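Local coordinates for protein type C neurotoxin (Clostridium botulinum, PDB 3PME) that probably binds nerve-cell membranes, through gangliosides and perhaps phosphatidylethanolamine, as the receptor-binding domain of a botulinum C/D mosaic neurotoxin, at residues I223-D234 / K281-D291; R308-T316 / D371-S379. All coordinates share one frame; numbering follows the deposited sequence.

Contact 1. Residues I223-D234 / K281-D291; sequences IKDYWGNPLKFD and KNPYSRILNGD
Ile287 meets Ile223, Leu231 and Phe233 where two loops of the C-terminal, trefoil-type half of the receptor-binding domain run alongside each other, joined by a single beta bridge between Lys232 and Arg286. Backbone bonds fix the alignment. Ile287 N gives to Leu231 O over 2.9 Å in a nearly straight bond (171°), Ile223 N gives to Ile287 O, and Phe233 N gives to Ser285 O. Ile287 is thus held through both its N and its O, and its side chain points toward 223-234.

The apolar packing follows from that register. Ile287 CG1, anti to its own carbonyl carbon (chi1 -61°), sits over the centre of one face of the Phe233 ring, a CH-pi contact 3.5 Å from the centroid, while Ile287 CD1 reaches Leu231 CD2 at 3.7 Å. Ser285 OG and Asp291 OD2 lie at the ring's edge. Ile275 of strand 273-277 also touches Ile287, Leu231 and Phe233, so the patch continues into the neighbouring sheet. Farther along, Pro230 CG rests on a face of the guanidinium of Arg286, whose chain is extended from CG to NE.

Charged groups brace the second loop and complete the join. Asp291 OD2 takes Lys281 NZ in a salt bridge and also accepts from Leu288 N. The carboxylate of Asp234 is shared: OD1 pairs with Lys276, OD2 accepts Tyr284 N from above its plane at 3.2 Å, and Asp234 CB stands 3.6 Å from the centroid of the Tyr284 ring.

Contact 2. Residues R308-T316 / D371-S379; sequences RDTDTIYAT and DIYKPWRFS
Arg377 reaches across to Asp309 and Thr312, and one nitrogen does most of the work. Its NH1 forms a salt bridge with Asp309 OD2 at 3.0 Å and donates to Thr312 O at 2.9 Å; NH2 adds only a weak, longer bond to the same Asp309 oxygen. Both acceptors lie near the guanidinium plane, at its edge, whereas the carboxylate plane is turned 57° from it and OD2 is met from above. The bend at chi3 (-73°) turns the head group back toward Asp309, while the aliphatic stem stays along the backbone of the other loop: Arg377 CG lies 3.4 Å from Ile313 O. Asp311 CB lies over one face of the guanidinium, and Arg377 CB packs against Ala315 CB.

A water carries the second polar link, accepting from Lys374 N and hydrogen-bonded to Tyr314 OH, which lies in turn at the edge of the Tyr373 ring.

Between these links Ile313 fills the middle of the join. Its CG2 approaches Pro375 O at 3.5 Å, and CD1 touches Tyr373 CD1 at 3.8 Å, the two side chains crossing at about a right angle.

Within the trefoil-type half of the receptor-binding domain, the loop after strand 302-308 is thereby joined to the end of strand 366-373 and the loop that follows it. Val326 and Ala328 of strand 326-332 back Ile313, Val387 of strand 383-389 meets Tyr373, and strand 255-260 lies against Pro375 and Trp376.

In the fold
The chain leaves helix 207-218 and enters 223-234, where Tyr39 and Trp140 bond to Gly228 and Asn229, tying the trefoil half to the N-terminal receptor-binding range. After strands 238-241, 247-252, 255-260 and 273-277 it returns through 281-291, and contact 1 closes a loop containing no helix. Strands 292-299 and 302-308 lead directly to contact 2, which closes a second excursion when the chain comes back along strand 366-373. The two loops follow in series, neither nesting nor crossing. Their centres are about 31 Å apart: contact 1 lies nearer the molecule's centre (about 12 Å from it, against about 35 Å), and contact 2 joins parts of the trefoil half remote from the N-terminal half.

Contact 1. Residues I223-D234 / K281-D291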
loop_
_atom_site.group_PDB
_atom_site.type_symbol
_atom_site.label_atom_id
_atom_site.label_comp_id
_atom_site.label_asym_id
_atom_site.label_seq_id
_atom_site.Cartn_x
_atom_site.Cartn_y
_atom_site.Cartn_z
ATOM N N ILE A 223 0.461 -10.703 0.134
ATOM C CA ILE A 223 1.659 -9.912 -0.104
ATOM C C ILE A 223 1.229 -8.659 -0.847
ATOM O O ILE A 223 0.293 -8.704 -1.640
ATOM C CB ILE A 223 2.694 -10.674 -0.960
ATOM C CG1 ILE A 223 2.970 -12.060 -0.372
ATOM C CG2 ILE A 223 3.974 -9.863 -1.081
ATOM C CD1 ILE A 223 3.654 -12.051 0.986
ATOM N N LYS A 224 1.898 -7.536 -0.593
ATOM C CA LYS A 224 1.505 -6.284 -1.238
ATOM C C LYS A 224 2.518 -5.781 -2.255
ATOM O O LYS A 224 3.714 -6.054 -2.149
ATOM C CB LYS A 224 1.308 -5.187 -0.187
ATOM C CG LYS A 224 0.380 -5.582 0.942
ATOM C CD LYS A 224 -0.978 -6.037 0.437
ATOM C CE LYS A 224 -1.975 -6.101 1.605
ATOM N NZ LYS A 224 -1.469 -6.986 2.706
ATOM N N ASP A 225 2.033 -5.046 -3.248
ATOM C CA ASP A 225 2.944 -4.297 -4.113
ATOM C C ASP A 225 3.364 -2.993 -3.427
ATOM O O ASP A 225 2.972 -2.713 -2.278
ATOM C CB ASP A 225 2.376 -4.093 -5.541
ATOM C CG ASP A 225 1.209 -3.103 -5.609
ATOM O OD1 ASP A 225 0.961 -2.339 -4.647
ATOM O OD2 ASP A 225 0.530 -3.073 -6.658
ATOM N N TYR A 226 4.167 -2.203 -4.125
ATOM C CA TYR A 226 4.759 -0.977 -3.606
ATOM C C TYR A 226 3.702 -0.010 -3.088
ATOM O O TYR A 226 3.940 0.723 -2.120
ATOM C CB TYR A 226 5.555 -0.332 -4.742
ATOM C CG TYR A 226 6.261 0.951 -4.400
ATOM C CD1 TYR A 226 7.471 0.939 -3.718
ATOM C CD2 TYR A 226 5.725 2.176 -4.774
ATOM C CE1 TYR A 226 8.124 2.118 -3.398
ATOM C CE2 TYR A 226 6.379 3.352 -4.483
ATOM C CZ TYR A 226 7.572 3.319 -3.786
ATOM O OH TYR A 226 8.210 4.496 -3.472
ATOM N N TRP A 227 2.541 -0.008 -3.726
ATOM C CA TRP A 227 1.470 0.938 -3.402
ATOM C C TRP A 227 0.548 0.428 -2.300
ATOM O O TRP A 227 -0.368 1.136 -1.884
ATOM C CB TRP A 227 0.604 1.165 -4.649
ATOM C CG TRP A 227 1.425 1.397 -5.873
ATOM C CD1 TRP A 227 1.591 0.539 -6.929
ATOM C CD2 TRP A 227 2.218 2.549 -6.161
ATOM N NE1 TRP A 227 2.436 1.097 -7.856
ATOM C CE2 TRP A 227 2.833 2.332 -7.413
ATOM C CE3 TRP A 227 2.478 3.743 -5.475
ATOM C CZ2 TRP A 227 3.683 3.271 -7.993
ATOM C CZ3 TRP A 227 3.319 4.679 -6.056
ATOM C CH2 TRP A 227 3.915 4.434 -7.305
ATOM N N GLY A 228 0.755 -0.806 -1.854
ATOM C CA GLY A 228 -0.167 -1.434 -0.917
ATOM C C GLY A 228 -1.331 -2.216 -1.521
ATOM O O GLY A 228 -2.229 -2.658 -0.805
ATOM N N ASN A 229 -1.324 -2.386 -2.841
ATOM C CA ASN A 229 -2.305 -3.231 -3.521
ATOM C C ASN A 229 -1.903 -4.698 -3.344
ATOM O O ASN A 229 -0.728 -5.001 -3.125
ATOM C CB ASN A 229 -2.306 -2.973 -5.033
ATOM C CG ASN A 229 -2.477 -1.514 -5.400
ATOM O OD1 ASN A 229 -3.317 -0.808 -4.844
ATOM N ND2 ASN A 229 -1.689 -1.058 -6.374
ATOM N N PRO A 230 -2.860 -5.630 -3.488
ATOM C CA PRO A 230 -2.460 -7.043 -3.493
ATOM C C PRO A 230 -1.481 -7.345 -4.622
ATOM O O PRO A 230 -1.689 -6.898 -5.764
ATOM C CB PRO A 230 -3.783 -7.776 -3.730
ATOM C CG PRO A 230 -4.811 -6.829 -3.110
ATOM C CD PRO A 230 -4.322 -5.471 -3.517
ATOM N N LEU A 231 -0.435 -8.093 -4.290
ATOM C CA LEU A 231 0.525 -8.588 -5.278
ATOM C C LEU A 231 -0.147 -9.730 -6.022
ATOM O O LEU A 231 -0.887 -10.512 -5.418
ATOM C CB LEU A 231 1.794 -9.063 -4.563
ATOM C CG LEU A 231 3.041 -9.174 -5.442
ATOM C CD1 LEU A 231 3.603 -7.779 -5.737
ATOM C CD2 LEU A 231 4.078 -10.037 -4.758
ATOM N N LYS A 232 0.079 -9.811 -7.331
ATOM C CA LYS A 232 -0.585 -10.817 -8.154
ATOM C C LYS A 232 0.400 -11.564 -9.026
ATOM O O LYS A 232 1.388 -11.008 -9.490
ATOM C CB LYS A 232 -1.621 -10.165 -9.066
ATOM C CG LYS A 232 -2.778 -9.482 -8.332
ATOM C CD LYS A 232 -3.640 -8.651 -9.283
ATOM C CE LYS A 232 -2.882 -7.427 -9.789
ATOM N NZ LYS A 232 -3.749 -6.512 -10.602
ATOM N N PHE A 233 0.092 -12.827 -9.278
ATOM C CA PHE A 233 0.829 -13.573 -10.282
ATOM C C PHE A 233 0.671 -12.930 -11.664
ATOM O O PHE A 233 -0.332 -12.274 -11.932
ATOM C CB PHE A 233 0.359 -15.022 -10.283
ATOM C CG PHE A 233 0.728 -15.762 -9.040
ATOM C CD1 PHE A 233 2.051 -16.086 -8.775
ATOM C CD2 PHE A 233 -0.240 -16.117 -8.121
ATOM C CE1 PHE A 233 2.397 -16.764 -7.618
ATOM C CE2 PHE A 233 0.092 -16.789 -6.954
ATOM C CZ PHE A 233 1.409 -17.112 -6.696
ATOM N N ASP A 234 1.676 -13.104 -12.523
ATOM C CA ASP A 234 1.654 -12.577 -13.908
ATOM C C ASP A 234 1.845 -11.073 -14.130
ATOM O O ASP A 234 2.347 -10.649 -15.173
ATOM C CB ASP A 234 0.397 -13.026 -14.642
ATOM C CG ASP A 234 0.334 -14.506 -14.790
ATOM O OD1 ASP A 234 0.843 -15.015 -15.818
ATOM O OD2 ASP A 234 -0.202 -15.170 -13.878
ATOM N N LYS A 281 -1.370 -22.004 -9.165
ATOM C CA LYS A 281 -2.457 -21.047 -8.950
ATOM C C LYS A 281 -2.808 -20.315 -10.250
ATOM O O LYS A 281 -1.983 -20.235 -11.158
ATOM C CB LYS A 281 -2.087 -20.061 -7.832
ATOM C CG LYS A 281 -1.771 -20.748 -6.512
ATOM C CD LYS A 281 -1.334 -19.759 -5.430
ATOM C CE LYS A 281 -2.502 -19.348 -4.550
ATOM N NZ LYS A 281 -2.097 -18.456 -3.416
ATOM N N ASN A 282 -4.024 -19.776 -10.335
ATOM C CA ASN A 282 -4.506 -19.126 -11.560
ATOM C C ASN A 282 -3.769 -17.848 -11.941
ATOM O O ASN A 282 -3.279 -17.124 -11.071
ATOM C CB ASN A 282 -5.994 -18.800 -11.446
ATOM C CG ASN A 282 -6.837 -20.019 -11.178
ATOM O OD1 ASN A 282 -7.676 -20.019 -10.276
ATOM N ND2 ASN A 282 -6.618 -21.075 -11.958
ATOM N N PRO A 283 -3.704 -17.556 -13.248
ATOM C CA PRO A 283 -3.119 -16.293 -13.701
ATOM C C PRO A 283 -3.754 -15.106 -12.986
ATOM O O PRO A 283 -4.975 -15.039 -12.837
ATOM C CB PRO A 283 -3.474 -16.265 -15.184
ATOM C CG PRO A 283 -3.450 -17.719 -15.574
ATOM C CD PRO A 283 -4.027 -18.450 -14.377
ATOM N N TYR A 284 -2.907 -14.185 -12.542
ATOM C CA TYR A 284 -3.345 -12.959 -11.888
ATOM C C TYR A 284 -4.037 -13.147 -10.532
ATOM O O TYR A 284 -4.622 -12.208 -10.014
ATOM C CB TYR A 284 -4.184 -12.097 -12.833
ATOM C CG TYR A 284 -3.457 -11.747 -14.118
ATOM C CD1 TYR A 284 -3.586 -12.542 -15.240
ATOM C CD2 TYR A 284 -2.645 -10.619 -14.203
ATOM C CE1 TYR A 284 -2.927 -12.239 -16.421
ATOM C CE2 TYR A 284 -1.985 -10.301 -15.380
ATOM C CZ TYR A 284 -2.132 -11.118 -16.483
ATOM O OH TYR A 284 -1.490 -10.820 -17.666
ATOM N N SER A 285 -3.951 -14.342 -9.952
ATOM C CA SER A 285 -4.461 -14.521 -8.586
ATOM C C SER A 285 -3.540 -13.861 -7.552
ATOM O O SER A 285 -2.374 -13.569 -7.836
ATOM C CB SER A 285 -4.687 -15.999 -8.250
ATOM O OG SER A 285 -3.477 -16.719 -8.175
ATOM N N ARG A 286 -4.073 -13.602 -6.365
ATOM C CA ARG A 286 -3.280 -12.957 -5.318
ATOM C C ARG A 286 -2.163 -13.850 -4.823
ATOM O O ARG A 286 -2.335 -15.066 -4.678
ATOM C CB ARG A 286 -4.166 -12.534 -4.145
ATOM C CG ARG A 286 -5.148 -11.437 -4.483
ATOM C CD ARG A 286 -6.075 -11.169 -3.313
ATOM N NE ARG A 286 -6.837 -9.941 -3.514
ATOM C CZ ARG A 286 -7.612 -9.383 -2.584
ATOM N NH1 ARG A 286 -7.742 -9.959 -1.399
ATOM N NH2 ARG A 286 -8.265 -8.260 -2.850
ATOM N N ILE A 287 -1.011 -13.237 -4.566
ATOM C CA ILE A 287 0.125 -13.939 -3.995
ATOM C C ILE A 287 0.053 -13.860 -2.479
ATOM O O ILE A 287 -0.029 -12.773 -1.903
ATOM C CB ILE A 287 1.445 -13.361 -4.506
ATOM C CG1 ILE A 287 1.505 -13.515 -6.033
ATOM C CG2 ILE A 287 2.619 -14.081 -3.857
ATOM C CD1 ILE A 287 2.740 -12.893 -6.679
ATOM N N LEU A 288 0.059 -15.017 -1.837
ATOM C CA LEU A 288 -0.141 -15.095 -0.397
ATOM C C LEU A 288 1.141 -15.367 0.361
ATOM O O LEU A 288 2.086 -15.949 -0.153
ATOM C CB LEU A 288 -1.161 -16.188 -0.062
ATOM C CG LEU A 288 -2.522 -16.041 -0.734
ATOM C CD1 LEU A 288 -3.490 -17.096 -0.199
ATOM C CD2 LEU A 288 -3.101 -14.641 -0.553
ATOM N N ASN A 289 1.150 -14.928 1.609
ATOM C CA ASN A 289 2.211 -15.246 2.531
ATOM C C ASN A 289 2.568 -16.738 2.540
ATOM O O ASN A 289 1.713 -17.594 2.797
ATOM C CB ASN A 289 1.763 -14.767 3.919
ATOM C CG ASN A 289 2.802 -14.993 4.976
ATOM O OD1 ASN A 289 3.964 -14.618 4.820
ATOM N ND2 ASN A 289 2.391 -15.617 6.078
ATOM N N GLY A 290 3.831 -17.045 2.243
ATOM C CA GLY A 290 4.310 -18.414 2.194
ATOM C C GLY A 290 4.208 -19.129 0.846
ATOM O O GLY A 290 4.642 -20.275 0.718
ATOM N N ASP A 291 3.628 -18.476 -0.152
ATOM C CA ASP A 291 3.486 -19.109 -1.469
ATOM C C ASP A 291 4.852 -19.433 -2.073
ATOM O O ASP A 291 5.808 -18.663 -1.909
ATOM C CB ASP A 291 2.706 -18.208 -2.437
ATOM C CG ASP A 291 1.195 -18.367 -2.325
ATOM O OD1 ASP A 291 0.740 -19.281 -1.600
ATOM O OD2 ASP A 291 0.467 -17.589 -2.985
#

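Contact 2. Residues R308-T316 / D371-S379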
loop_
_atom_site.group_PDB
_atom_site.type_symbol
_atom_site.label_atom_id
_atom_site.label_comp_id
_atom_site.label_asym_id
_atom_site.label_seq_id
_atom_site.Cartn_x
_atom_site.Cartn_y
_atom_site.Cartn_z
ATOM N N ARG A 308 18.960 -19.569 -8.504
ATOM C CA ARG A 308 20.125 -19.431 -7.640
ATOM C C ARG A 308 21.311 -20.141 -8.288
ATOM O O ARG A 308 21.150 -21.211 -8.874
ATOM C CB ARG A 308 19.829 -20.085 -6.291
ATOM C CG ARG A 308 20.615 -19.535 -5.128
ATOM C CD ARG A 308 20.696 -20.565 -4.008
ATOM N NE ARG A 308 21.725 -21.537 -4.334
ATOM C CZ ARG A 308 22.024 -22.612 -3.618
ATOM N NH1 ARG A 308 22.998 -23.406 -4.025
ATOM N NH2 ARG A 308 21.360 -22.891 -2.500
ATOM N N ASP A 309 22.500 -19.556 -8.189
ATOM C CA ASP A 309 23.717 -20.245 -8.612
ATOM C C ASP A 309 23.973 -21.395 -7.634
ATOM O O ASP A 309 23.648 -21.300 -6.444
ATOM C CB ASP A 309 24.895 -19.265 -8.615
ATOM C CG ASP A 309 26.021 -19.698 -9.524
ATOM O OD1 ASP A 309 25.988 -20.837 -10.030
ATOM O OD2 ASP A 309 26.947 -18.890 -9.731
ATOM N N THR A 310 24.533 -22.493 -8.132
ATOM C CA THR A 310 24.834 -23.664 -7.308
ATOM C C THR A 310 26.097 -23.453 -6.468
ATOM O O THR A 310 26.205 -23.966 -5.353
ATOM C CB THR A 310 25.016 -24.918 -8.192
ATOM O OG1 THR A 310 26.076 -24.679 -9.113
ATOM C CG2 THR A 310 23.748 -25.193 -8.985
ATOM N N ASP A 311 27.053 -22.703 -7.006
ATOM C CA ASP A 311 28.267 -22.384 -6.256
ATOM C C ASP A 311 28.287 -20.926 -5.798
ATOM O O ASP A 311 27.612 -20.075 -6.385
ATOM C CB ASP A 311 29.517 -22.717 -7.073
ATOM C CG ASP A 311 29.788 -24.214 -7.137
ATOM O OD1 ASP A 311 29.100 -24.980 -6.423
ATOM O OD2 ASP A 311 30.693 -24.626 -7.892
ATOM N N THR A 312 29.057 -20.650 -4.749
ATOM C CA THR A 312 29.124 -19.293 -4.193
ATOM C C THR A 312 29.898 -18.340 -5.102
ATOM O O THR A 312 30.515 -18.765 -6.074
ATOM C CB THR A 312 29.800 -19.260 -2.805
ATOM O OG1 THR A 312 31.163 -19.693 -2.932
ATOM C CG2 THR A 312 29.065 -20.149 -1.813
ATOM N N ILE A 313 29.901 -17.056 -4.746
ATOM C CA ILE A 313 30.532 -16.025 -5.567
ATOM C C ILE A 313 32.055 -16.007 -5.444
ATOM O O ILE A 313 32.731 -15.244 -6.128
ATOM C CB ILE A 313 29.960 -14.628 -5.249
ATOM C CG1 ILE A 313 30.132 -14.297 -3.763
ATOM C CG2 ILE A 313 28.475 -14.571 -5.615
ATOM C CD1 ILE A 313 29.841 -12.815 -3.444
ATOM N N TYR A 314 32.578 -16.834 -4.548
ATOM C CA TYR A 314 34.007 -16.841 -4.250
ATOM C C TYR A 314 34.622 -18.142 -4.727
ATOM O O TYR A 314 34.349 -19.203 -4.164
ATOM C CB TYR A 314 34.230 -16.675 -2.744
ATOM C CG TYR A 314 33.571 -15.447 -2.152
ATOM C CD1 TYR A 314 33.830 -14.184 -2.665
ATOM C CD2 TYR A 314 32.687 -15.557 -1.086
ATOM C CE1 TYR A 314 33.231 -13.055 -2.114
ATOM C CE2 TYR A 314 32.080 -14.437 -0.532
ATOM C CZ TYR A 314 32.352 -13.194 -1.055
ATOM O OH TYR A 314 31.759 -12.070 -0.506
ATOM N N ALA A 315 35.460 -18.045 -5.754
ATOM C CA ALA A 315 36.014 -19.227 -6.427
ATOM C C ALA A 315 36.800 -20.139 -5.489
ATOM O O ALA A 315 36.808 -21.360 -5.667
ATOM C CB ALA A 315 36.881 -18.803 -7.608
ATOM N N THR A 316 37.455 -19.550 -4.491
ATOM C CA THR A 316 38.292 -20.321 -3.571
ATOM C C THR A 316 37.493 -21.226 -2.648
ATOM O O THR A 316 38.064 -22.055 -1.938
ATOM C CB THR A 316 39.193 -19.418 -2.709
ATOM O OG1 THR A 316 38.389 -18.444 -2.030
ATOM C CG2 THR A 316 40.231 -18.724 -3.576
ATOM N N ASP A 371 23.364 -6.114 -1.657
ATOM C CA ASP A 371 24.495 -5.412 -1.053
ATOM C C ASP A 371 25.565 -5.284 -2.124
ATOM O O ASP A 371 25.428 -5.842 -3.223
ATOM C CB ASP A 371 25.029 -6.205 0.156
ATOM C CG ASP A 371 25.924 -5.371 1.102
ATOM O OD1 ASP A 371 26.204 -4.179 0.841
ATOM O OD2 ASP A 371 26.352 -5.943 2.127
ATOM N N ILE A 372 26.629 -4.555 -1.801
ATOM C CA ILE A 372 27.782 -4.423 -2.680
ATOM C C ILE A 372 28.693 -5.626 -2.455
ATOM O O ILE A 372 29.263 -5.806 -1.378
ATOM C CB ILE A 372 28.534 -3.097 -2.398
ATOM C CG1 ILE A 372 27.609 -1.912 -2.684
ATOM C CG2 ILE A 372 29.803 -3.002 -3.222
ATOM C CD1 ILE A 372 28.112 -0.582 -2.132
ATOM N N TYR A 373 28.792 -6.472 -3.471
ATOM C CA TYR A 373 29.619 -7.668 -3.423
ATOM C C TYR A 373 30.577 -7.682 -4.602
ATOM O O TYR A 373 30.522 -6.811 -5.480
ATOM C CB TYR A 373 28.732 -8.921 -3.523
ATOM C CG TYR A 373 28.038 -9.301 -2.231
ATOM C CD1 TYR A 373 28.722 -9.985 -1.236
ATOM C CD2 TYR A 373 26.695 -9.007 -2.017
ATOM C CE1 TYR A 373 28.103 -10.351 -0.058
ATOM C CE2 TYR A 373 26.062 -9.380 -0.832
ATOM C CZ TYR A 373 26.776 -10.041 0.144
ATOM O OH TYR A 373 26.173 -10.421 1.329
ATOM N N LYS A 374 31.449 -8.686 -4.622
ATOM C CA LYS A 374 32.207 -9.038 -5.817
ATOM C C LYS A 374 31.585 -10.334 -6.327
ATOM O O LYS A 374 31.999 -11.416 -5.930
ATOM C CB LYS A 374 33.674 -9.265 -5.454
ATOM C CG LYS A 374 34.390 -8.011 -4.945
ATOM C CD LYS A 374 35.767 -8.375 -4.401
ATOM C CE LYS A 374 36.599 -7.147 -4.125
ATOM N NZ LYS A 374 35.921 -6.299 -3.132
ATOM N N PRO A 375 30.551 -10.224 -7.176
ATOM C CA PRO A 375 29.693 -11.387 -7.459
ATOM C C PRO A 375 30.206 -12.332 -8.543
ATOM O O PRO A 375 29.649 -13.431 -8.660
ATOM C CB PRO A 375 28.378 -10.739 -7.899
ATOM C CG PRO A 375 28.827 -9.463 -8.581
ATOM C CD PRO A 375 30.014 -8.980 -7.761
ATOM N N TRP A 376 31.207 -11.928 -9.324
ATOM C CA TRP A 376 31.755 -12.806 -10.359
ATOM C C TRP A 376 32.976 -13.533 -9.828
ATOM O O TRP A 376 33.925 -12.902 -9.368
ATOM C CB TRP A 376 32.143 -12.013 -11.611
ATOM C CG TRP A 376 31.007 -11.276 -12.249
ATOM C CD1 TRP A 376 30.080 -11.786 -13.112
ATOM C CD2 TRP A 376 30.677 -9.897 -12.076
ATOM N NE1 TRP A 376 29.196 -10.810 -13.491
ATOM C CE2 TRP A 376 29.535 -9.638 -12.865
ATOM C CE3 TRP A 376 31.233 -8.852 -11.333
ATOM C CZ2 TRP A 376 28.944 -8.379 -12.930
ATOM C CZ3 TRP A 376 30.647 -7.610 -11.403
ATOM C CH2 TRP A 376 29.514 -7.380 -12.198
ATOM N N ARG A 377 32.965 -14.859 -9.911
ATOM C CA ARG A 377 34.044 -15.661 -9.352
ATOM C C ARG A 377 35.393 -15.311 -9.972
ATOM O O ARG A 377 36.425 -15.361 -9.304
ATOM C CB ARG A 377 33.755 -17.159 -9.527
ATOM C CG ARG A 377 32.781 -17.723 -8.507
ATOM C CD ARG A 377 32.616 -19.240 -8.659
ATOM N NE ARG A 377 31.840 -19.561 -9.852
ATOM C CZ ARG A 377 30.511 -19.595 -9.895
ATOM N NH1 ARG A 377 29.794 -19.343 -8.799
ATOM N NH2 ARG A 377 29.896 -19.888 -11.033
ATOM N N PHE A 378 35.386 -14.936 -11.243
ATOM C CA PHE A 378 36.631 -14.661 -11.947
ATOM C C PHE A 378 37.174 -13.252 -11.703
ATOM O O PHE A 378 38.195 -12.877 -12.280
ATOM C CB PHE A 378 36.425 -14.862 -13.448
ATOM C CG PHE A 378 35.355 -13.986 -14.027
ATOM C CD1 PHE A 378 35.642 -12.689 -14.421
ATOM C CD2 PHE A 378 34.056 -14.453 -14.165
ATOM C CE1 PHE A 378 34.656 -11.871 -14.949
ATOM C CE2 PHE A 378 33.064 -13.644 -14.696
ATOM C CZ PHE A 378 33.367 -12.350 -15.086
ATOM N N SER A 379 36.503 -12.471 -10.857
ATOM C CA SER A 379 36.777 -11.034 -10.778
ATOM C C SER A 379 36.681 -10.430 -9.379
ATOM O O SER A 379 35.953 -10.932 -8.527
ATOM C CB SER A 379 35.810 -10.288 -11.702
ATOM O OG SER A 379 35.886 -8.891 -11.516
HETATM O O HOH W 1 32.199 -9.750 -2.044
#